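Local coordinates for protein type III effector XopAI (Xanthomonas citri, PDB 6K93) that is a type III effector with a mono-ADP-ribosyltransferase fold that probably binds arginine-containing peptides, at residues A151-N156 / S275-R280; S93-Q98 / H195-A200. All blocks are in the same frame, centred on the assembly; numbering follows the deposited sequence.

Contact 1: A151-N156 / S275-R280; sequences AQMKWN and SMFSER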
loop_
_atom_site.group_PDB
_atom_site.type_symbol
_atom_site.label_atom_id
_atom_site.label_comp_id
_atom_site.label_asym_id
_atom_site.label_seq_id
_atom_site.Cartn_x
_atom_site.Cartn_y
_atom_site.Cartn_z
ATOM N N ALA A 151 18.090 -3.447 5.274
ATOM C CA ALA A 151 18.915 -4.470 5.904
ATOM C C ALA A 151 19.481 -3.965 7.223
ATOM O O ALA A 151 19.502 -4.698 8.224
ATOM C CB ALA A 151 20.022 -4.889 4.942
ATOM N N GLN A 152 19.947 -2.710 7.243
ATOM C CA GLN A 152 20.446 -2.123 8.482
ATOM C C GLN A 152 19.327 -1.998 9.505
ATOM O O GLN A 152 19.534 -2.203 10.704
ATOM C CB GLN A 152 21.059 -0.758 8.207
ATOM C CG GLN A 152 21.873 -0.231 9.377
ATOM C CD GLN A 152 23.064 -1.111 9.697
ATOM O OE1 GLN A 152 23.882 -1.420 8.825
ATOM N NE2 GLN A 152 23.170 -1.523 10.956
ATOM N N MET A 153 18.131 -1.663 9.046
ATOM C CA MET A 153 16.999 -1.535 9.950
ATOM C C MET A 153 16.661 -2.856 10.614
ATOM O O MET A 153 16.337 -2.892 11.804
ATOM C CB MET A 153 15.775 -1.012 9.203
ATOM C CG MET A 153 14.660 -0.676 10.154
ATOM S SD MET A 153 13.521 0.473 9.417
ATOM C CE MET A 153 14.568 1.852 8.937
ATOM N N LYS A 154 16.699 -3.948 9.857
ATOM C CA LYS A 154 16.419 -5.258 10.428
ATOM C C LYS A 154 17.450 -5.616 11.490
ATOM O O LYS A 154 17.126 -6.297 12.473
ATOM C CB LYS A 154 16.411 -6.315 9.333
ATOM C CG LYS A 154 15.168 -6.277 8.451
ATOM C CD LYS A 154 15.437 -6.949 7.115
ATOM C CE LYS A 154 15.804 -8.421 7.301
ATOM N NZ LYS A 154 15.826 -9.142 5.994
ATOM N N TRP A 155 18.697 -5.180 11.298
ATOM C CA TRP A 155 19.748 -5.447 12.275
ATOM C C TRP A 155 19.562 -4.611 13.530
ATOM O O TRP A 155 19.740 -5.110 14.651
ATOM C CB TRP A 155 21.098 -5.164 11.638
ATOM C CG TRP A 155 22.253 -5.389 12.529
ATOM C CD1 TRP A 155 22.956 -4.452 13.217
ATOM C CD2 TRP A 155 22.855 -6.647 12.818
ATOM N NE1 TRP A 155 23.967 -5.055 13.935
ATOM C CE2 TRP A 155 23.924 -6.406 13.701
ATOM C CE3 TRP A 155 22.589 -7.962 12.415
ATOM C CZ2 TRP A 155 24.728 -7.431 14.189
ATOM C CZ3 TRP A 155 23.388 -8.976 12.901
ATOM C CH2 TRP A 155 24.446 -8.704 13.779
ATOM N N ASN A 156 19.197 -3.338 13.365
ATOM C CA ASN A 156 19.024 -2.426 14.494
ATOM C C ASN A 156 17.715 -2.636 15.238
ATOM O O ASN A 156 17.573 -2.160 16.373
ATOM C CB ASN A 156 19.083 -0.978 14.007
ATOM C CG ASN A 156 20.433 -0.615 13.437
ATOM O OD1 ASN A 156 21.421 -1.299 13.686
ATOM N ND2 ASN A 156 20.480 0.472 12.668
ATOM N N SER A 275 5.697 4.660 10.011
ATOM C CA SER A 275 6.593 5.808 10.186
ATOM C C SER A 275 8.063 5.397 10.249
ATOM O O SER A 275 8.932 6.131 9.758
ATOM C CB SER A 275 6.195 6.600 11.438
ATOM O OG SER A 275 6.214 5.787 12.612
ATOM N N MET A 276 8.362 4.231 10.812
ATOM C CA MET A 276 9.745 3.753 10.865
ATOM C C MET A 276 10.366 3.589 9.475
ATOM O O MET A 276 11.604 3.656 9.338
ATOM C CB MET A 276 9.780 2.404 11.601
ATOM C CG MET A 276 9.460 2.453 13.068
ATOM S SD MET A 276 10.955 2.067 13.996
ATOM C CE MET A 276 11.314 0.410 13.413
ATOM N N PHE A 277 9.538 3.341 8.443
ATOM C CA PHE A 277 10.020 3.017 7.107
ATOM C C PHE A 277 9.857 4.165 6.140
ATOM O O PHE A 277 10.436 4.132 5.061
ATOM C CB PHE A 277 9.285 1.774 6.600
ATOM C CG PHE A 277 9.193 0.725 7.639
ATOM C CD1 PHE A 277 10.350 0.091 8.062
ATOM C CD2 PHE A 277 7.998 0.416 8.242
ATOM C CE1 PHE A 277 10.305 -0.858 9.067
ATOM C CE2 PHE A 277 7.933 -0.539 9.229
ATOM C CZ PHE A 277 9.081 -1.164 9.659
ATOM N N SER A 278 9.122 5.189 6.524
ATOM C CA SER A 278 8.731 6.253 5.620
ATOM C C SER A 278 9.897 7.176 5.305
ATOM O O SER A 278 10.807 7.398 6.117
ATOM C CB SER A 278 7.606 7.059 6.260
ATOM O OG SER A 278 7.168 8.091 5.408
ATOM N N GLU A 279 9.833 7.752 4.109
ATOM C CA GLU A 279 10.718 8.830 3.704
ATOM C C GLU A 279 10.338 10.170 4.293
ATOM O O GLU A 279 11.107 11.122 4.141
ATOM C CB GLU A 279 10.729 8.954 2.176
ATOM C CG GLU A 279 11.384 7.789 1.565
ATOM C CD GLU A 279 12.067 8.095 0.247
ATOM O OE1 GLU A 279 11.884 9.204 -0.303
ATOM O OE2 GLU A 279 12.759 7.189 -0.195
ATOM N N ARG A 280 9.182 10.269 4.935
ATOM C CA ARG A 280 8.779 11.473 5.662
ATOM C C ARG A 280 8.706 11.092 7.140
ATOM O O ARG A 280 7.635 10.746 7.649
ATOM C CB ARG A 280 7.471 12.031 5.109
ATOM C CG ARG A 280 7.738 12.894 3.858
ATOM C CD ARG A 280 6.470 13.494 3.276
ATOM N NE ARG A 280 5.476 12.457 3.024
ATOM C CZ ARG A 280 5.627 11.473 2.145
ATOM N NH1 ARG A 280 6.724 11.414 1.402
ATOM N NH2 ARG A 280 4.678 10.562 1.996
#

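Contact 2: S93-Q98 / H195-A200; sequences SDLIKQ and HGLAFA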
loop_
_atom_site.group_PDB
_atom_site.type_symbol
_atom_site.label_atom_id
_atom_site.label_comp_id
_atom_site.label_asym_id
_atom_site.label_seq_id
_atom_site.Cartn_x
_atom_site.Cartn_y
_atom_site.Cartn_z
ATOM N N SER A 93 1.433 -10.505 -19.510
ATOM C CA SER A 93 0.346 -11.215 -20.180
ATOM C C SER A 93 -0.903 -11.241 -19.301
ATOM O O SER A 93 -0.820 -11.460 -18.089
ATOM C CB SER A 93 0.785 -12.630 -20.575
ATOM O OG SER A 93 0.784 -13.497 -19.455
ATOM N N ASP A 94 -2.039 -10.970 -19.935
ATOM C CA ASP A 94 -3.364 -10.906 -19.354
ATOM C C ASP A 94 -3.351 -10.295 -17.970
ATOM O O ASP A 94 -3.511 -10.990 -16.959
ATOM C CB ASP A 94 -4.025 -12.278 -19.299
ATOM C CG ASP A 94 -5.520 -12.178 -19.148
ATOM O OD1 ASP A 94 -6.034 -11.061 -18.902
ATOM O OD2 ASP A 94 -6.202 -13.215 -19.284
ATOM N N LEU A 95 -3.198 -8.978 -17.946
ATOM C CA LEU A 95 -3.147 -8.263 -16.679
ATOM C C LEU A 95 -4.475 -8.309 -15.934
ATOM O O LEU A 95 -4.496 -8.279 -14.696
ATOM C CB LEU A 95 -2.721 -6.821 -16.925
ATOM C CG LEU A 95 -1.256 -6.672 -17.362
ATOM C CD1 LEU A 95 -1.005 -5.263 -17.860
ATOM C CD2 LEU A 95 -0.319 -7.031 -16.212
ATOM N N ILE A 96 -5.595 -8.376 -16.649
ATOM C CA ILE A 96 -6.877 -8.505 -15.962
ATOM C C ILE A 96 -6.951 -9.833 -15.207
ATOM O O ILE A 96 -7.394 -9.886 -14.052
ATOM C CB ILE A 96 -8.026 -8.347 -16.978
ATOM C CG1 ILE A 96 -8.093 -6.881 -17.415
ATOM C CG2 ILE A 96 -9.334 -8.774 -16.376
ATOM C CD1 ILE A 96 -9.267 -6.522 -18.305
ATOM N N LYS A 97 -6.488 -10.922 -15.830
ATOM C CA LYS A 97 -6.454 -12.197 -15.120
ATOM C C LYS A 97 -5.474 -12.151 -13.952
ATOM O O LYS A 97 -5.756 -12.688 -12.874
ATOM C CB LYS A 97 -6.082 -13.336 -16.075
ATOM C CG LYS A 97 -6.017 -14.696 -15.406
ATOM C CD LYS A 97 -5.932 -15.809 -16.446
ATOM C CE LYS A 97 -6.253 -17.171 -15.840
ATOM N NZ LYS A 97 -6.492 -18.220 -16.877
ATOM N N GLN A 98 -4.313 -11.513 -14.136
ATOM C CA GLN A 98 -3.376 -11.394 -13.017
ATOM C C GLN A 98 -4.006 -10.665 -11.844
ATOM O O GLN A 98 -3.805 -11.041 -10.686
ATOM C CB GLN A 98 -2.125 -10.647 -13.441
ATOM C CG GLN A 98 -1.211 -11.416 -14.324
ATOM C CD GLN A 98 0.086 -10.684 -14.487
ATOM O OE1 GLN A 98 0.780 -10.395 -13.511
ATOM N NE2 GLN A 98 0.426 -10.362 -15.731
ATOM N N HIS A 195 3.535 -3.108 -13.240
ATOM C CA HIS A 195 4.286 -2.444 -12.175
ATOM C C HIS A 195 3.466 -2.361 -10.890
ATOM O O HIS A 195 3.964 -2.630 -9.784
ATOM C CB HIS A 195 4.699 -1.051 -12.609
ATOM C CG HIS A 195 5.693 -1.058 -13.717
ATOM N ND1 HIS A 195 5.375 -1.491 -14.985
ATOM C CD2 HIS A 195 7.002 -0.709 -13.745
ATOM C CE1 HIS A 195 6.459 -1.414 -15.741
ATOM N NE2 HIS A 195 7.453 -0.929 -15.017
ATOM N N GLY A 196 2.210 -1.954 -11.015
ATOM C CA GLY A 196 1.351 -1.846 -9.852
ATOM C C GLY A 196 1.134 -3.176 -9.162
ATOM O O GLY A 196 1.141 -3.255 -7.936
ATOM N N LEU A 197 0.899 -4.232 -9.936
ATOM C CA LEU A 197 0.664 -5.539 -9.328
ATOM C C LEU A 197 1.901 -6.029 -8.588
ATOM O O LEU A 197 1.801 -6.611 -7.505
ATOM C CB LEU A 197 0.231 -6.554 -10.396
ATOM C CG LEU A 197 -1.125 -6.261 -11.020
ATOM C CD1 LEU A 197 -1.317 -7.157 -12.229
ATOM C CD2 LEU A 197 -2.264 -6.431 -10.036
ATOM N N ALA A 198 3.087 -5.793 -9.153
ATOM C CA ALA A 198 4.322 -6.207 -8.503
ATOM C C ALA A 198 4.544 -5.429 -7.208
ATOM O O ALA A 198 4.905 -6.009 -6.186
ATOM C CB ALA A 198 5.501 -6.010 -9.466
ATOM N N PHE A 199 4.335 -4.112 -7.233
ATOM C CA PHE A 199 4.393 -3.310 -6.019
ATOM C C PHE A 199 3.415 -3.856 -4.973
ATOM O O PHE A 199 3.741 -3.991 -3.785
ATOM C CB PHE A 199 3.996 -1.851 -6.334
ATOM C CG PHE A 199 5.139 -0.905 -6.596
ATOM C CD1 PHE A 199 5.901 -1.002 -7.762
ATOM C CD2 PHE A 199 5.417 0.116 -5.722
ATOM C CE1 PHE A 199 6.947 -0.106 -8.019
ATOM C CE2 PHE A 199 6.457 1.011 -5.962
ATOM C CZ PHE A 199 7.212 0.908 -7.105
ATOM N N ALA A 200 2.178 -4.133 -5.398
ATOM C CA ALA A 200 1.127 -4.517 -4.458
ATOM C C ALA A 200 1.512 -5.756 -3.669
ATOM O O ALA A 200 1.274 -5.826 -2.455
ATOM C CB ALA A 200 -0.185 -4.732 -5.218
#

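Contact 1: A151-N156 / S275-R280
A Met-aromatic contact between Met153 and Phe277 ties the C-terminal end of helix 136-156 to the loop joining strands 272-273 and 285-288. Met153 SD lies 3.5 Å from Phe277 CD1 and equally near CE1, so the sulfur sits against the CD1-CE1 bond rather than a single atom. Its approach is oblique: SD sits 4.5 Å from the ring centroid, on a line 68° off the ring normal. The methionine reaches this far because CG stands anti to its backbone N (chi1 -171°) and the chain stays extended through chi2. A bend at chi3 then turns the methyl group aside, and CE comes to rest 3.5 Å from Met276 O. One thioether therefore touches both an aromatic side chain and the backbone of the residue before it. From its own segment Phe277 gains a second partner: Met276 CB lies 4.0 Å above the ring plane, over the ring centre. Further along the loop, Ser278 OG accepts from Arg280 N at 3.0 Å, an ST turn that shapes the chain just past the contact. Helix 165-174 completes the setting, with Leu168 and Leu171 packing on Phe277, while Arg149 of helix 136-156 hydrogen-bonds to Phe277 O and Arg142 of the same helix makes a salt bridge with Glu279.

Contact 2: S93-Q98 / H195-A200
Leu197 extends one methyl, CD1, from helix 194-209 to the first turn of helix 95-109, where it overlaps Gln98 and Leu95. The nearest approach is to the aliphatic root of the glutamine, with Leu197 CD1 3.8 Å from Gln98 CB. That same methyl also lies 4.1 Å from Leu95 CD2, so a single branch of Leu197 serves both residues, and in each pair the side chains cross at a slant. Leu95 starts off to one side of the other helix, but its far end turns in and brings CD2 to the contact.

Gln98 plays two parts. Its CB points at Leu197, while CG stands anti to the carbonyl carbon (chi1 -73°) and the extended chain carries the amide back toward the start of its own helix. There Gln98 NE2 donates to Ser93 O at 2.9 Å, with an N-H...O angle of 161°; the acceptor lies close to the amide plane, although the donor is tilted 34° from the carbonyl plane of Ser93. NE2 also bonds to Asn91 O, so two backbone carbonyls ahead of the helix fix how the amide is turned. Asp94 is the N-cap: its OD1 accepts from Lys97 N at 3.1 Å, approached from above the carboxylate plane. In segment 195-200, His195 NE2 is hydrogen-bonded to Thr129 OG1, and Phe199 meets Phe123 edge-to-face, joining helix 194-209 to helix 117-128 and the loop after it.

Across the two segments the chemistry is purely van der Waals. The polar bonds of Gln98 and Asp94 stay at the helix start, which implies that they shape it, while a small, partly buried apolar contact is what meets Leu197.

How the contacts relate
The centres of contacts 1 and 2 lie 27 Å apart, and their nearest atoms are about 11 Å from each other without touching. They share no helix or strand. Contact 2 joins helices 95-109 and 194-209; contact 1 brings helix 136-156 to a loop of the three-stranded antiparallel sheet. Along the chain the order is 93-98, 151-156, 195-200, 275-280, so the segments of the two contacts alternate. Contact 2 thus packs the helical part of the chain upon itself, whereas contact 1 links that part to the strand-rich C-terminal region, and together they bring stretches about 100 to 120 residues apart in sequence side by side within the mono-ADP-ribosyltransferase fold.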